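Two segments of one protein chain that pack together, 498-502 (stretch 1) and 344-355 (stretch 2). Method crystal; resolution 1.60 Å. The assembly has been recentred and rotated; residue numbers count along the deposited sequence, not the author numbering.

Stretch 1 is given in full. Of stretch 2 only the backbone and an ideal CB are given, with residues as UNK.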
# COMPACT_ATOMS: atom_id res chain seq x y z
N VAL A 498 45.58 -18.75 -1.41
CA VAL A 498 46.39 -19.74 -2.13
C VAL A 498 46.81 -19.17 -3.48
O VAL A 498 46.05 -18.43 -4.09
CB VAL A 498 45.66 -21.09 -2.28
CG1 VAL A 498 45.38 -21.71 -0.90
CG2 VAL A 498 44.37 -20.92 -3.06
N GLU A 499 48.01 -19.49 -3.94
CA GLU A 499 48.52 -18.92 -5.19
C GLU A 499 48.75 -19.95 -6.28
O GLU A 499 49.07 -19.59 -7.42
CB GLU A 499 49.81 -18.13 -4.94
CG GLU A 499 49.67 -16.94 -4.00
CD GLU A 499 49.00 -15.75 -4.66
OE1 GLU A 499 48.78 -15.78 -5.89
OE2 GLU A 499 48.68 -14.77 -3.94
N THR A 500 48.62 -21.23 -5.95
CA THR A 500 48.75 -22.29 -6.95
C THR A 500 47.65 -23.32 -6.78
O THR A 500 47.04 -23.40 -5.71
CB THR A 500 50.09 -23.04 -6.85
OG1 THR A 500 50.11 -23.84 -5.66
CG2 THR A 500 51.29 -22.08 -6.86
N LEU A 501 47.44 -24.12 -7.81
CA LEU A 501 46.44 -25.19 -7.74
C LEU A 501 46.83 -26.27 -6.72
O LEU A 501 45.96 -26.87 -6.10
CB LEU A 501 46.18 -25.79 -9.12
CG LEU A 501 45.56 -24.84 -10.15
CD1 LEU A 501 45.39 -25.54 -11.48
CD2 LEU A 501 44.20 -24.30 -9.66
N ASP A 502 48.13 -26.52 -6.54
CA ASP A 502 48.54 -27.45 -5.49
C ASP A 502 48.25 -26.89 -4.09
O ASP A 502 47.81 -27.62 -3.20
CB ASP A 502 50.02 -27.82 -5.62
CG ASP A 502 50.43 -28.92 -4.66
OD1 ASP A 502 51.26 -28.67 -3.76
OD2 ASP A 502 49.88 -30.04 -4.78
N UNK A 344 43.49 -25.50 -19.06
CA UNK A 344 44.95 -25.44 -18.99
C UNK A 344 45.39 -25.04 -17.58
O UNK A 344 45.28 -23.87 -17.19
CB UNK A 344 45.50 -24.45 -20.02
N UNK A 345 45.91 -26.00 -16.82
CA UNK A 345 46.31 -25.75 -15.44
C UNK A 345 47.67 -25.07 -15.35
O UNK A 345 48.10 -24.69 -14.26
CB UNK A 345 46.34 -27.06 -14.66
N UNK A 346 48.34 -24.94 -16.48
CA UNK A 346 49.65 -24.31 -16.49
C UNK A 346 49.51 -22.79 -16.60
O UNK A 346 50.48 -22.06 -16.37
CB UNK A 346 50.50 -24.86 -17.64
N UNK A 347 48.31 -22.32 -16.92
CA UNK A 347 48.10 -20.90 -17.15
C UNK A 347 48.10 -20.12 -15.84
O UNK A 347 47.57 -20.59 -14.82
CB UNK A 347 46.78 -20.67 -17.90
N UNK A 348 48.73 -18.95 -15.87
CA UNK A 348 48.75 -18.02 -14.75
C UNK A 348 48.50 -16.64 -15.32
O UNK A 348 49.04 -16.30 -16.37
CB UNK A 348 50.07 -18.08 -13.98
N UNK A 349 47.66 -15.84 -14.65
CA UNK A 349 46.92 -16.12 -13.42
C UNK A 349 45.96 -17.30 -13.56
O UNK A 349 45.57 -17.66 -14.67
CB UNK A 349 46.14 -14.88 -12.99
N UNK A 350 45.58 -17.88 -12.43
CA UNK A 350 44.75 -19.08 -12.40
C UNK A 350 43.41 -18.86 -13.10
O UNK A 350 42.77 -17.82 -12.95
CB UNK A 350 44.52 -19.52 -10.95
N UNK A 351 42.99 -19.86 -13.87
CA UNK A 351 41.72 -19.81 -14.58
C UNK A 351 40.63 -20.50 -13.76
O UNK A 351 40.84 -21.59 -13.23
CB UNK A 351 41.85 -20.46 -15.96
N UNK A 352 39.46 -19.87 -13.65
CA UNK A 352 38.41 -20.41 -12.78
C UNK A 352 37.94 -21.84 -13.11
O UNK A 352 37.61 -22.57 -12.18
CB UNK A 352 37.20 -19.47 -12.84
N UNK A 353 37.91 -22.24 -14.38
CA UNK A 353 37.51 -23.61 -14.70
C UNK A 353 38.51 -24.59 -14.06
O UNK A 353 38.12 -25.64 -13.56
CB UNK A 353 37.44 -23.82 -16.21
N UNK A 354 39.79 -24.25 -14.06
CA UNK A 354 40.78 -25.15 -13.46
C UNK A 354 40.62 -25.18 -11.94
O UNK A 354 40.73 -26.23 -11.32
CB UNK A 354 42.20 -24.72 -13.84
N UNK A 355 40.36 -24.02 -11.34
CA UNK A 355 40.09 -23.94 -9.91
C UNK A 355 38.91 -24.86 -9.56
O UNK A 355 38.98 -25.65 -8.62
CB UNK A 355 39.80 -22.50 -9.49

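What stretch 1 offers is mainly Leu-501, whose side chain (chi1 m, chi2 t) reaches into stretch 2, and, 6.9 Å from CG of Leu-501, the backbone O of Glu-499.

Position 344 is out of reach of stretch 1 and opens a type I turn ending at 347. A short acceptor suits the start of such a turn, so Asp, Asn, Ser or Thr would do. It is Asp-344; OD1 of Asp-344 accepts from the backbone N of 346 at 2.9 Å.

At 345 CA-to-CB points toward stretch 1, and the ideal CB lies 3.6 Å from CD1 of Leu-501. Any residue with an aliphatic first portion fits, whether or not it ends in a polar group. Arg-345 lays its CB against that methyl, while its guanidinium is hydrogen-bonded outside the two stretches.

Position 346 points away, so a small polar residue is natural. Thr-346 adds a second bond to the turn, its OG1 donating to OD1 of Asp-344 at 2.6 Å. Position 347 meets nothing of stretch 1 and makes few demands; Ala-347 closes the turn with a weak bond from its N to O of Asp-344 (3.4 Å).

At 348 the bond points sideways and the ideal CB touches nothing, yet a long, flexible chain could bend toward the carbonyl of Glu-499. Met, Lys, Arg or Gln could span the gap. Met-348, with chi1 and chi2 both near m, brings its CE to 3.1 Å from O of Glu-499, a close contact but not a hydrogen bond.

The peptide before 349 is cis and phi is -61°, which strongly favours proline: Pro-349.

Position 350 points toward stretch 1, its ideal CB 5.0 Å from CD2 of Leu-501. That leaves room for a medium-sized aliphatic: Leu, Ile or Met. Leu-350 fills it, with CD2 3.8 Å from CG of Leu-501 and CD1 4.0 Å from O of Glu-499.

Position 351 points sideways and stands just before a helix, where many polar residues are tolerated; Arg-351 leads its end away from stretch 1. Position 352, in the first turn with phi -59°, welcomes Pro-352. Position 353 is out of reach and leaves the choice open; it is His-353.

At 354 the ideal CB already lies 4.1 Å from CD1 of Leu-501, so a small residue such as Ala or Ser is sufficient. Ala-354 makes that contact with its CB alone. Position 355 points sideways beside CD2 of Leu-501, suiting a compact aliphatic. Val-355 places CG2 4.2 Å from that CD2.

Stretch 2, residues 344-355: DRTAMPLRPHAV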
# COMPACT_ATOMS: atom_id res chain seq x y z
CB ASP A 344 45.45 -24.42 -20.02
CG ASP A 344 46.97 -24.40 -20.14
OD1 ASP A 344 47.65 -24.98 -19.27
OD2 ASP A 344 47.46 -23.78 -21.09
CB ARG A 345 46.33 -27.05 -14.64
CG ARG A 345 44.97 -27.71 -14.58
CD ARG A 345 44.94 -28.84 -13.59
NE ARG A 345 43.68 -29.56 -13.68
CZ ARG A 345 43.23 -30.39 -12.75
NH1 ARG A 345 43.93 -30.60 -11.65
NH2 ARG A 345 42.07 -31.01 -12.93
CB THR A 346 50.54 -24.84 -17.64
OG1 THR A 346 50.11 -24.30 -18.90
CG2 THR A 346 50.52 -26.35 -17.70
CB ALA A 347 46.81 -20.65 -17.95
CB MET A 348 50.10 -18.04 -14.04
CG MET A 348 50.22 -19.07 -12.96
SD MET A 348 49.48 -18.54 -11.41
CE MET A 348 49.95 -19.92 -10.37
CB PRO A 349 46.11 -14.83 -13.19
CG PRO A 349 46.77 -13.78 -14.02
CD PRO A 349 47.32 -14.51 -15.20
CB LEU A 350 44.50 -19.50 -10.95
CG LEU A 350 45.73 -19.95 -10.16
CD1 LEU A 350 45.35 -20.25 -8.72
CD2 LEU A 350 46.34 -21.16 -10.83
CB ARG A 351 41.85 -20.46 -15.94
CG ARG A 351 42.84 -19.72 -16.84
CD ARG A 351 42.97 -20.40 -18.17
NE ARG A 351 43.96 -19.73 -19.01
CZ ARG A 351 44.28 -20.15 -20.23
NH1 ARG A 351 43.70 -21.23 -20.73
NH2 ARG A 351 45.19 -19.49 -20.94
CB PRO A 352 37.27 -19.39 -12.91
CG PRO A 352 37.54 -18.66 -14.18
CD PRO A 352 39.04 -18.62 -14.31
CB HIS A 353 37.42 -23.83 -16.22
CG HIS A 353 36.66 -25.07 -16.62
ND1 HIS A 353 37.15 -26.34 -16.43
CD2 HIS A 353 35.45 -25.21 -17.22
CE1 HIS A 353 36.27 -27.22 -16.90
NE2 HIS A 353 35.24 -26.56 -17.38
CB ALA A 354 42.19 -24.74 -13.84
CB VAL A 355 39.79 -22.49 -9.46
CG1 VAL A 355 39.32 -22.46 -8.00
CG2 VAL A 355 41.03 -21.62 -9.64
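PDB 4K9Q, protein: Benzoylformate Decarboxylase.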